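Local coordinates for protein 2-hydroxyhepta-2,4-diene-1,7-dioate isomerase (PDB 3RR6) that is of unproven function but, as a fumarylacetoacetate hydrolase family member, probably binds a metal ion and may act as an isomerase or acetylpyruvate hydrolase, at residues A[112-118]-A[148-154]; A[90-95]-A[162-167]; A[103-109]-A[257-263]; A[196-200]-A[233-239]. All blocks are in the same frame, centred on the assembly; numbering follows the deposited sequence. Where two conformers were deposited one is given.

Contact 1: A[112-118]-A[148-154]; sequences ATEVHHE and NDVSARD
An antiparallel strand pair that runs directly into a helix forms this contact, with Val115 opposite Ala152 in a non-hydrogen-bonded pair and His116 opposite Ser151 in a hydrogen-bonded one. The latter is closed both ways, His116 N to Ser151 O (2.8 Å) and Ser151 N to His116 O (3.1 Å). Where the helix begins, Asp154 turns back and receives two backbone N-H groups: Thr113 N reaches OD2 (2.9 Å) and Glu114 N reaches OD1 (3.1 Å), both from above the carboxylate plane. Arg153 CG, set beside the backbone N by chi1 (-53°), lies 3.4 Å from the His116 ring centroid, over the face, in a CH-pi contact; bends at chi2 and chi3 then turn the guanidinium to 82° from the ring. At the other end Asn148 OD1 takes the N-H of Glu118, and Asp149 N returns a bond to Glu118 O. The two carboxylates lie side by side, Glu118 OE1 3.4 Å from Asp149 OD2. Lys94 and Lys166 pair with Asp149, which would offset the crowding of negative charge. Although no metal ion lies among the groups described, Glu118 and Asp149 are placed like the acidic metal ligands of fumarylacetoacetate hydrolase enzymes and probably belong to that site.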
# COMPACT_ATOMS: atom_id res chain seq x y z
N ALA A 112 -9.97 -18.25 -9.84
CA ALA A 112 -9.33 -17.19 -10.63
C ALA A 112 -8.33 -17.77 -11.62
O ALA A 112 -7.44 -18.52 -11.23
CB ALA A 112 -8.62 -16.20 -9.71
N THR A 113 -8.48 -17.39 -12.88
CA THR A 113 -7.60 -17.86 -13.96
C THR A 113 -6.54 -16.86 -14.41
O THR A 113 -5.56 -17.25 -15.05
CB THR A 113 -8.43 -18.27 -15.20
OG1 THR A 113 -9.01 -17.11 -15.81
CG2 THR A 113 -9.52 -19.27 -14.83
N GLU A 114 -6.72 -15.57 -14.10
CA GLU A 114 -5.79 -14.53 -14.57
C GLU A 114 -5.62 -13.47 -13.49
O GLU A 114 -6.48 -12.60 -13.33
CB GLU A 114 -6.34 -13.87 -15.83
CG GLU A 114 -5.40 -12.87 -16.46
CD GLU A 114 -5.93 -12.25 -17.74
OE1 GLU A 114 -5.23 -11.37 -18.29
OE2 GLU A 114 -7.03 -12.63 -18.21
N VAL A 115 -4.51 -13.55 -12.75
CA VAL A 115 -4.28 -12.66 -11.61
C VAL A 115 -3.08 -11.76 -11.90
O VAL A 115 -2.04 -12.25 -12.33
CB VAL A 115 -4.04 -13.47 -10.32
CG1 VAL A 115 -3.75 -12.52 -9.14
CG2 VAL A 115 -5.26 -14.33 -10.00
N HIS A 116 -3.25 -10.45 -11.70
CA HIS A 116 -2.21 -9.47 -12.02
C HIS A 116 -1.70 -8.73 -10.81
O HIS A 116 -2.44 -8.52 -9.84
CB HIS A 116 -2.76 -8.44 -13.01
CG HIS A 116 -2.95 -8.98 -14.39
ND1 HIS A 116 -3.12 -8.15 -15.48
CD2 HIS A 116 -2.99 -10.24 -14.87
CE1 HIS A 116 -3.26 -8.89 -16.57
NE2 HIS A 116 -3.19 -10.16 -16.23
N HIS A 117 -0.43 -8.32 -10.87
CA HIS A 117 0.18 -7.42 -9.90
C HIS A 117 -0.10 -5.96 -10.25
O HIS A 117 -0.15 -5.60 -11.43
CB HIS A 117 1.71 -7.61 -9.84
CG HIS A 117 2.41 -7.45 -11.16
ND1 HIS A 117 2.65 -6.22 -11.74
CD2 HIS A 117 2.93 -8.37 -12.02
CE1 HIS A 117 3.28 -6.39 -12.89
NE2 HIS A 117 3.46 -7.69 -13.09
N GLU A 118 -0.19 -5.13 -9.22
CA GLU A 118 -0.36 -3.68 -9.39
C GLU A 118 0.38 -2.97 -8.24
O GLU A 118 -0.16 -2.80 -7.15
CB GLU A 118 -1.85 -3.29 -9.41
CG GLU A 118 -2.61 -3.94 -10.57
CD GLU A 118 -4.05 -3.50 -10.74
OE1 GLU A 118 -4.51 -2.60 -10.02
OE2 GLU A 118 -4.73 -4.10 -11.61
N ASN A 148 0.29 -3.70 -3.00
CA ASN A 148 0.14 -4.43 -4.26
C ASN A 148 -1.35 -4.72 -4.42
O ASN A 148 -1.92 -5.51 -3.68
CB ASN A 148 0.97 -5.71 -4.19
CG ASN A 148 1.15 -6.41 -5.53
OD1 ASN A 148 0.44 -6.14 -6.50
ND2 ASN A 148 2.09 -7.37 -5.58
N ASP A 149 -2.01 -4.03 -5.36
CA ASP A 149 -3.45 -4.19 -5.59
C ASP A 149 -3.65 -5.40 -6.49
O ASP A 149 -3.94 -5.28 -7.69
CB ASP A 149 -4.05 -2.92 -6.20
CG ASP A 149 -5.57 -3.00 -6.41
OD1 ASP A 149 -6.23 -3.96 -5.97
OD2 ASP A 149 -6.13 -2.07 -7.05
N VAL A 150 -3.50 -6.58 -5.90
CA VAL A 150 -3.61 -7.83 -6.65
C VAL A 150 -5.05 -7.99 -7.14
O VAL A 150 -6.01 -7.75 -6.40
CB VAL A 150 -3.17 -9.05 -5.81
CG1 VAL A 150 -3.25 -10.34 -6.64
CG2 VAL A 150 -1.74 -8.87 -5.26
N SER A 151 -5.20 -8.38 -8.41
CA SER A 151 -6.50 -8.34 -9.09
C SER A 151 -6.72 -9.55 -9.99
O SER A 151 -5.89 -9.83 -10.86
CB SER A 151 -6.58 -7.07 -9.96
OG SER A 151 -6.30 -5.89 -9.21
N ALA A 152 -7.85 -10.23 -9.81
CA ALA A 152 -8.27 -11.30 -10.72
C ALA A 152 -9.01 -10.70 -11.91
O ALA A 152 -10.20 -10.38 -11.83
CB ALA A 152 -9.14 -12.33 -9.98
N ARG A 153 -8.29 -10.53 -13.01
CA ARG A 153 -8.83 -9.86 -14.19
C ARG A 153 -10.06 -10.59 -14.75
O ARG A 153 -10.98 -9.96 -15.27
CB ARG A 153 -7.76 -9.72 -15.29
CG ARG A 153 -6.45 -9.07 -14.88
CD ARG A 153 -6.58 -7.69 -14.26
NE ARG A 153 -7.14 -6.69 -15.17
CZ ARG A 153 -6.44 -5.81 -15.88
NH1 ARG A 153 -5.11 -5.78 -15.84
NH2 ARG A 153 -7.08 -4.94 -16.67
N ASP A 154 -10.07 -11.92 -14.66
CA ASP A 154 -11.22 -12.69 -15.14
C ASP A 154 -12.47 -12.37 -14.33
O ASP A 154 -13.58 -12.36 -14.86
CB ASP A 154 -10.94 -14.20 -15.19
CG ASP A 154 -10.34 -14.76 -13.91
OD1 ASP A 154 -9.37 -14.17 -13.38
OD2 ASP A 154 -10.81 -15.84 -13.46

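Contact 2: A[90-95]-A[162-167]; sequences VIFIKP and WTRAKG. With EDO (1,2-ethanediol), chain E.
Trp162 presents the edge of its six-membered ring to the face of Phe92, an offset edge-to-face (T-shaped) pair with planes 82° apart and centroids 5.3 Å from each other. The touching corner is CE3, which sits 3.4 Å from CD1 of Phe92, and Val90 CG1 adds an apolar flank against Trp162 CZ3. Phe92 owes this position to a chi1 of 44°, which sets its ring between the backbone N and carbonyl carbon and turns it toward segment 162-167. Lys166 comes in on the same side of the ring, near CD2 and CE2 where Trp162 is near CD1 and CE1, its chain crossing Phe92 at about a right angle before its amine goes on to Asp149 and Ser151. Lys94 folds at chi3 and chi4, and its NZ meets Lys166 O at 2.8 Å, in the carbonyl plane and on a lone pair. The same amine also holds Asp149 and the Phe171 carbonyl, so several acceptors fix it. Farther out, Pro95 rests on Gly167, while water joins the backbones: one molecule donates to Ile93 O (2.9 Å) and to Thr163 O (2.8 Å), and a second accepts from Ile93 N and bonds with Thr163 OG1. Two buried lysines converging on one aspartate beside an edge-to-face aromatic pair are consistent with the polar centre of the fumarylacetoacetate hydrolase fold.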
# COMPACT_ATOMS: atom_id res chain seq x y z
N VAL A 90 -11.64 7.27 -9.92
CA VAL A 90 -12.48 6.10 -9.79
C VAL A 90 -11.96 5.32 -8.59
O VAL A 90 -10.81 4.86 -8.61
CB VAL A 90 -12.41 5.21 -11.05
CG1 VAL A 90 -13.18 3.91 -10.83
CG2 VAL A 90 -12.97 5.94 -12.25
N ILE A 91 -12.76 5.20 -7.54
CA ILE A 91 -12.29 4.52 -6.32
C ILE A 91 -13.02 3.21 -6.10
O ILE A 91 -14.11 3.00 -6.61
CB ILE A 91 -12.41 5.42 -5.06
CG1 ILE A 91 -13.87 5.76 -4.76
CG2 ILE A 91 -11.57 6.68 -5.26
CD1 ILE A 91 -14.09 6.45 -3.41
N PHE A 92 -12.38 2.33 -5.33
CA PHE A 92 -13.03 1.09 -4.90
C PHE A 92 -12.44 0.70 -3.56
O PHE A 92 -11.49 1.33 -3.09
CB PHE A 92 -12.84 -0.02 -5.93
CG PHE A 92 -11.46 -0.10 -6.47
CD1 PHE A 92 -11.10 0.68 -7.57
CD2 PHE A 92 -10.51 -0.91 -5.88
CE1 PHE A 92 -9.83 0.64 -8.07
CE2 PHE A 92 -9.22 -0.96 -6.40
CZ PHE A 92 -8.88 -0.17 -7.48
N ILE A 93 -13.06 -0.29 -2.93
CA ILE A 93 -12.63 -0.74 -1.61
C ILE A 93 -12.16 -2.18 -1.65
O ILE A 93 -12.79 -3.03 -2.29
CB ILE A 93 -13.75 -0.58 -0.57
CG1 ILE A 93 -13.95 0.90 -0.25
CG2 ILE A 93 -13.42 -1.35 0.72
CD1 ILE A 93 -15.25 1.20 0.46
N LYS A 94 -11.06 -2.42 -0.97
CA LYS A 94 -10.59 -3.77 -0.68
C LYS A 94 -10.86 -4.01 0.80
O LYS A 94 -10.60 -3.14 1.63
CB LYS A 94 -9.11 -3.91 -1.01
CG LYS A 94 -8.82 -3.80 -2.52
CD LYS A 94 -7.33 -3.61 -2.83
CE LYS A 94 -6.50 -4.86 -2.71
NZ LYS A 94 -6.56 -5.76 -3.93
N PRO A 95 -11.38 -5.19 1.15
CA PRO A 95 -11.63 -5.46 2.57
C PRO A 95 -10.33 -5.63 3.34
O PRO A 95 -9.32 -6.05 2.76
CB PRO A 95 -12.40 -6.77 2.53
CG PRO A 95 -11.91 -7.46 1.32
CD PRO A 95 -11.65 -6.37 0.31
N TRP A 162 -15.38 -4.41 -9.53
CA TRP A 162 -14.06 -4.98 -9.26
C TRP A 162 -13.90 -5.54 -7.86
O TRP A 162 -12.83 -6.03 -7.53
CB TRP A 162 -12.96 -3.94 -9.48
CG TRP A 162 -12.93 -3.35 -10.84
CD1 TRP A 162 -13.38 -3.92 -11.99
CD2 TRP A 162 -12.43 -2.06 -11.19
NE1 TRP A 162 -13.18 -3.05 -13.05
CE2 TRP A 162 -12.60 -1.91 -12.58
CE3 TRP A 162 -11.86 -1.01 -10.46
CZ2 TRP A 162 -12.23 -0.74 -13.26
CZ3 TRP A 162 -11.48 0.15 -11.13
CH2 TRP A 162 -11.66 0.27 -12.52
N THR A 163 -14.95 -5.48 -7.04
CA THR A 163 -14.84 -5.86 -5.63
C THR A 163 -14.37 -7.30 -5.44
O THR A 163 -13.44 -7.54 -4.69
CB THR A 163 -16.14 -5.66 -4.84
OG1 THR A 163 -16.49 -4.27 -4.86
CG2 THR A 163 -15.97 -6.10 -3.38
N ARG A 164 -15.02 -8.25 -6.10
CA ARG A 164 -14.57 -9.64 -5.94
C ARG A 164 -13.14 -9.80 -6.44
O ARG A 164 -12.29 -10.38 -5.76
CB ARG A 164 -15.49 -10.64 -6.65
CG ARG A 164 -14.89 -12.04 -6.74
CD ARG A 164 -15.88 -13.09 -7.19
NE ARG A 164 -16.22 -12.98 -8.59
CZ ARG A 164 -16.14 -13.95 -9.50
NH1 ARG A 164 -15.67 -15.16 -9.19
NH2 ARG A 164 -16.54 -13.72 -10.75
N ALA A 165 -12.88 -9.29 -7.65
CA ALA A 165 -11.56 -9.41 -8.27
C ALA A 165 -10.42 -8.96 -7.38
O ALA A 165 -9.33 -9.53 -7.41
CB ALA A 165 -11.54 -8.61 -9.57
N LYS A 166 -10.67 -7.90 -6.62
CA LYS A 166 -9.64 -7.27 -5.79
C LYS A 166 -9.75 -7.63 -4.32
O LYS A 166 -8.92 -7.19 -3.51
CB LYS A 166 -9.71 -5.76 -5.98
CG LYS A 166 -9.29 -5.33 -7.38
CD LYS A 166 -9.51 -3.87 -7.56
CE LYS A 166 -9.07 -3.40 -8.93
NZ LYS A 166 -7.58 -3.38 -9.12
N GLY A 167 -10.74 -8.45 -3.97
CA GLY A 167 -11.12 -8.66 -2.57
C GLY A 167 -10.82 -10.01 -1.96
O GLY A 167 -11.17 -10.26 -0.80
C1 EDO E . -15.35 -16.85 -5.66
O1 EDO E . -14.56 -16.29 -6.72
C2 EDO E . -16.56 -17.54 -6.26
O2 EDO E . -16.14 -18.71 -6.99
O HOH W 1 -12.11 -5.69 -3.12
O HOH W 2 -14.95 -2.44 -3.67

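Contact 3: A[103-109]-A[257-263]; sequences GLPIQLP and SNPVVRK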
# COMPACT_ATOMS: atom_id res chain seq x y z
N GLY A 103 6.48 -11.15 2.73
CA GLY A 103 6.93 -12.53 2.80
C GLY A 103 5.87 -13.61 2.82
O GLY A 103 6.17 -14.77 2.52
N LEU A 104 4.63 -13.25 3.16
CA LEU A 104 3.53 -14.21 3.15
C LEU A 104 3.06 -14.43 1.71
O LEU A 104 3.12 -13.52 0.90
CB LEU A 104 2.34 -13.74 4.00
CG LEU A 104 2.42 -13.90 5.51
CD1 LEU A 104 1.22 -13.22 6.14
CD2 LEU A 104 2.47 -15.37 5.90
N PRO A 105 2.61 -15.65 1.39
CA PRO A 105 2.23 -15.88 0.00
C PRO A 105 0.91 -15.23 -0.41
O PRO A 105 -0.07 -15.23 0.35
CB PRO A 105 2.13 -17.41 -0.10
CG PRO A 105 1.98 -17.89 1.27
CD PRO A 105 2.61 -16.89 2.18
N ILE A 106 0.91 -14.67 -1.60
CA ILE A 106 -0.32 -14.36 -2.32
C ILE A 106 -0.89 -15.69 -2.78
O ILE A 106 -0.23 -16.43 -3.53
CB ILE A 106 -0.04 -13.42 -3.51
CG1 ILE A 106 0.50 -12.07 -3.04
CG2 ILE A 106 -1.31 -13.23 -4.34
CD1 ILE A 106 1.22 -11.33 -4.13
N GLN A 107 -2.09 -16.02 -2.32
CA GLN A 107 -2.73 -17.30 -2.63
C GLN A 107 -3.70 -17.14 -3.78
O GLN A 107 -4.74 -16.48 -3.65
CB GLN A 107 -3.47 -17.84 -1.40
CG GLN A 107 -2.58 -18.22 -0.23
CD GLN A 107 -1.80 -19.50 -0.45
OE1 GLN A 107 -1.99 -20.20 -1.45
NE2 GLN A 107 -0.91 -19.80 0.48
N LEU A 108 -3.36 -17.73 -4.93
CA LEU A 108 -4.22 -17.61 -6.10
C LEU A 108 -5.45 -18.50 -5.93
O LEU A 108 -5.31 -19.71 -5.73
CB LEU A 108 -3.45 -17.98 -7.37
CG LEU A 108 -2.18 -17.17 -7.65
CD1 LEU A 108 -1.60 -17.58 -9.00
CD2 LEU A 108 -2.45 -15.66 -7.60
N PRO A 109 -6.65 -17.90 -6.00
CA PRO A 109 -7.89 -18.63 -5.79
C PRO A 109 -8.16 -19.67 -6.86
O PRO A 109 -7.86 -19.42 -8.02
CB PRO A 109 -8.96 -17.53 -5.89
CG PRO A 109 -8.28 -16.31 -5.66
CD PRO A 109 -6.91 -16.46 -6.17
N SER A 257 7.98 -7.63 -0.78
CA SER A 257 8.12 -8.84 -1.60
C SER A 257 7.24 -9.95 -1.08
O SER A 257 7.16 -10.16 0.14
CB SER A 257 9.57 -9.30 -1.58
OG SER A 257 9.75 -10.42 -2.43
N ASN A 258 6.59 -10.67 -2.00
CA ASN A 258 5.74 -11.81 -1.66
C ASN A 258 5.88 -12.95 -2.66
O ASN A 258 5.86 -12.71 -3.86
CB ASN A 258 4.26 -11.39 -1.64
CG ASN A 258 3.97 -10.30 -0.64
OD1 ASN A 258 4.08 -9.11 -0.94
ND2 ASN A 258 3.59 -10.71 0.57
N PRO A 259 6.00 -14.19 -2.16
CA PRO A 259 5.84 -15.34 -3.06
C PRO A 259 4.40 -15.50 -3.52
O PRO A 259 3.49 -14.95 -2.89
CB PRO A 259 6.26 -16.52 -2.19
CG PRO A 259 6.08 -16.09 -0.81
CD PRO A 259 6.11 -14.59 -0.75
N VAL A 260 4.20 -16.25 -4.60
CA VAL A 260 2.89 -16.50 -5.18
C VAL A 260 2.68 -18.01 -5.23
O VAL A 260 3.54 -18.73 -5.76
CB VAL A 260 2.80 -15.89 -6.59
CG1 VAL A 260 1.42 -16.11 -7.20
CG2 VAL A 260 3.15 -14.39 -6.55
N VAL A 261 1.56 -18.47 -4.68
CA VAL A 261 1.25 -19.89 -4.56
C VAL A 261 -0.17 -20.18 -5.06
O VAL A 261 -1.10 -19.42 -4.80
CB VAL A 261 1.36 -20.37 -3.10
CG1 VAL A 261 0.97 -21.85 -2.96
CG2 VAL A 261 2.78 -20.15 -2.58
N ARG A 262 -0.32 -21.28 -5.79
CA ARG A 262 -1.62 -21.81 -6.17
C ARG A 262 -1.59 -23.28 -5.77
O ARG A 262 -0.84 -24.03 -6.39
CB ARG A 262 -1.85 -21.69 -7.68
CG ARG A 262 -3.18 -22.25 -8.15
CD ARG A 262 -3.30 -22.24 -9.66
NE ARG A 262 -3.47 -20.91 -10.24
CZ ARG A 262 -4.59 -20.20 -10.20
NH1 ARG A 262 -4.63 -19.02 -10.78
NH2 ARG A 262 -5.67 -20.66 -9.56
N LYS A 263 -2.30 -23.75 -4.75
CA LYS A 263 -3.02 -23.02 -3.71
C LYS A 263 -3.89 -24.07 -3.00
O LYS A 263 -3.51 -24.61 -1.95
CB LYS A 263 -3.92 -21.91 -4.25
CG LYS A 263 -4.52 -21.06 -3.16
CD LYS A 263 -5.63 -21.78 -2.42
CE LYS A 263 -6.37 -20.84 -1.54
NZ LYS A 263 -7.33 -20.03 -2.33
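Asn258 ND2 is held by two carbonyls, giving one hydrogen bond to Leu104 O across the contact (2.9 Å) and another to Gly101 O. The first is nearly straight, at 169°, lies on a carbonyl lone pair and stays in the plane of the amide, which fixes the rotation of the side-chain end. Beyond it the backbones run as a parallel pair: Ile106 N meets Pro259 O at 2.9 Å, Ile106 O receives Val261 N at 2.9 Å, and Leu108 N closes on Val261 O at 2.8 Å. Ile106 and Val260 point to one face of the sheet, where Leu108 CG also packs on Val260 CG1 (3.8 Å). Leu108 then lays CB over the centre of the Arg262 guanidinium, 3.7 Å above its plane. That cationic group, swung round by a bend at chi3 (-72°), reaches Pro109 O through NH2 from above the carbonyl plane and Ala112 O through NH1. Leu108 O, by contrast, is buried without a polar partner. In the fold, 106-107 is an outermost strand beside 254-261, with 245-250 on the far side of the latter; Ile106 also reaches Ile100 in strand 99-100 and Pro173 in strand 172-179.

Contact 4: A[196-200]-A[233-239]; sequences QVRQR and TPEGVGP. With EDO (1,2-ethanediol), chain O; EDO (1,2-ethanediol), chain J; EDO (1,2-ethanediol), chain Q.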
# COMPACT_ATOMS: atom_id res chain seq x y z
N GLN A 196 12.67 -9.58 -12.85
CA GLN A 196 12.47 -8.92 -14.14
C GLN A 196 11.57 -7.70 -13.89
O GLN A 196 10.52 -7.83 -13.26
CB GLN A 196 11.80 -9.89 -15.11
CG GLN A 196 12.63 -11.15 -15.40
CD GLN A 196 11.83 -12.24 -16.10
OE1 GLN A 196 10.69 -12.02 -16.53
NE2 GLN A 196 12.41 -13.43 -16.22
N VAL A 197 11.98 -6.52 -14.36
CA VAL A 197 11.22 -5.29 -14.11
C VAL A 197 10.00 -5.21 -15.03
O VAL A 197 10.14 -5.14 -16.27
CB VAL A 197 12.09 -4.02 -14.25
CG1 VAL A 197 11.24 -2.76 -14.02
CG2 VAL A 197 13.28 -4.06 -13.27
N ARG A 198 8.82 -5.21 -14.41
CA ARG A 198 7.53 -5.16 -15.11
C ARG A 198 6.96 -3.75 -15.14
O ARG A 198 6.36 -3.35 -16.13
CB ARG A 198 6.52 -6.07 -14.41
CG ARG A 198 6.82 -7.55 -14.50
CD ARG A 198 6.32 -8.15 -15.81
NE ARG A 198 6.43 -9.59 -15.79
CZ ARG A 198 5.47 -10.41 -15.36
NH1 ARG A 198 4.30 -9.92 -14.94
NH2 ARG A 198 5.69 -11.71 -15.37
N GLN A 199 7.08 -3.04 -14.02
CA GLN A 199 6.60 -1.66 -13.91
C GLN A 199 7.72 -0.78 -13.40
O GLN A 199 8.47 -1.20 -12.53
CB GLN A 199 5.44 -1.55 -12.91
CG GLN A 199 4.25 -2.48 -13.20
CD GLN A 199 3.12 -2.28 -12.21
OE1 GLN A 199 3.07 -2.90 -11.14
NE2 GLN A 199 2.17 -1.41 -12.58
N ARG A 200 7.82 0.43 -13.92
CA ARG A 200 8.70 1.46 -13.34
C ARG A 200 8.19 2.84 -13.72
O ARG A 200 8.03 3.15 -14.91
CB ARG A 200 10.16 1.30 -13.81
CG ARG A 200 11.13 2.17 -12.99
CD ARG A 200 12.50 2.32 -13.63
NE ARG A 200 13.23 1.06 -13.74
CZ ARG A 200 14.19 0.64 -12.92
NH1 ARG A 200 14.58 1.34 -11.86
NH2 ARG A 200 14.78 -0.51 -13.16
N THR A 233 -1.63 2.68 -10.03
CA THR A 233 -0.50 1.88 -10.53
C THR A 233 -0.16 2.32 -11.94
O THR A 233 -1.05 2.65 -12.71
CB THR A 233 -0.82 0.36 -10.45
OG1 THR A 233 0.40 -0.39 -10.48
CG2 THR A 233 -1.72 -0.09 -11.59
N PRO A 234 1.14 2.34 -12.29
CA PRO A 234 1.52 2.71 -13.65
C PRO A 234 1.31 1.55 -14.63
O PRO A 234 0.76 0.50 -14.26
CB PRO A 234 3.00 3.07 -13.52
CG PRO A 234 3.47 2.25 -12.40
CD PRO A 234 2.32 2.13 -11.43
N GLU A 235 1.71 1.75 -15.87
CA GLU A 235 1.61 0.70 -16.87
C GLU A 235 2.58 -0.44 -16.56
O GLU A 235 3.38 -0.36 -15.63
CB GLU A 235 1.82 1.27 -18.27
CG GLU A 235 0.64 2.12 -18.72
CD GLU A 235 0.86 2.86 -20.03
OE1 GLU A 235 2.02 3.17 -20.38
OE2 GLU A 235 -0.15 3.16 -20.70
N GLY A 236 2.47 -1.52 -17.33
CA GLY A 236 3.30 -2.71 -17.10
C GLY A 236 2.64 -3.74 -16.20
O GLY A 236 3.27 -4.71 -15.80
N VAL A 237 1.37 -3.51 -15.86
CA VAL A 237 0.56 -4.47 -15.09
C VAL A 237 0.50 -5.77 -15.90
O VAL A 237 0.27 -5.75 -17.10
CB VAL A 237 -0.87 -3.93 -14.85
CG1 VAL A 237 -1.76 -4.99 -14.24
CG2 VAL A 237 -0.84 -2.70 -13.96
N GLY A 238 0.75 -6.89 -15.22
CA GLY A 238 0.77 -8.18 -15.88
C GLY A 238 0.60 -9.31 -14.89
O GLY A 238 0.44 -9.08 -13.70
N PRO A 239 0.66 -10.56 -15.40
CA PRO A 239 0.29 -11.71 -14.59
C PRO A 239 1.32 -12.15 -13.55
O PRO A 239 2.53 -11.96 -13.74
CB PRO A 239 0.10 -12.81 -15.64
CG PRO A 239 0.97 -12.43 -16.73
CD PRO A 239 0.90 -10.93 -16.80
C1 EDO O . -1.49 3.81 -15.30
O1 EDO O . -2.32 4.45 -14.32
C2 EDO O . -2.22 3.73 -16.63
O2 EDO O . -3.27 2.75 -16.56
C1 EDO J . 17.45 -1.34 -11.34
O1 EDO J . 16.49 -2.39 -11.48
C2 EDO J . 17.26 -0.67 -9.99
O2 EDO J . 16.90 0.70 -10.20
C1 EDO Q . 8.99 2.44 -17.37
O1 EDO Q . 8.40 3.77 -17.40
C2 EDO Q . 8.59 1.48 -18.49
O2 EDO Q . 8.08 0.24 -17.95
O HOH W 3 4.37 -14.01 -14.20
O HOH W 4 5.47 1.41 -15.33
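Gln199 and the loop 233-236 make the tight half of this contact. The glutamine chain leaves CB extended, and a chi3 of -88° turns its amide so that NE2 donates to Thr233 OG1 at 2.9 Å. Weaker bonds from the same nitrogen go to Pro234 O (2.9 Å, poorly angled) and Glu235 O (3.4 Å). The other end of the amide is equally engaged, since OE1 accepts from the Thr191 hydroxyl and Gly119 N; the group is thus gripped at both ends. The Thr233 hydroxyl in turn donates to Gly119 O. Alongside, the backbones approach closely, Gly236 CA lying 3.3 Å from Arg198 O in a CA-H...O contact. The outer half is looser and hydrated. Arg198 was deposited in two conformers; in one of them NH1 bonds to Pro239 O at 3.0 Å with that oxygen near the guanidinium plane, while a water accepts from NH2 and donates to the same carbonyl. Because of the disorder this bridge is less certain. A second water links Arg200 N (2.9 Å) to Glu235 O (2.8 Å), and the Arg200 guanidinium binds an ethanediol, probably from the crystallisation liquor, and Glu188. Arg198 and Gln199 both face Thr191 on the adjoining strand, the arrangement that defines a classic beta bulge.

Contact 1 is the hub, touching each of the others, whereas contacts 2, 3 and 4 stay about 7 Å apart at their nearest atoms, with centres 18 or 19 Å apart. Toward contact 2 the join is ionic, Asp149 OD1 to Lys94 NZ at 2.7 Å. Toward contact 3 it is a probable hydrogen bond from Arg262 NH1 to Ala112 O (2.9 Å), toward contact 4 one from His117 N to Gly238 O (3.0 Å). Contacts 1 and 2 contribute to the carboxylate and lysine cluster at the probable metal site. Contact 3 pairs edge strand 106-107 with 254-261 in the five-stranded sheet, and contact 4 sets its other edge strand, 196-202, against segment 233-239, whose strand 238-239 neighbours 115-125.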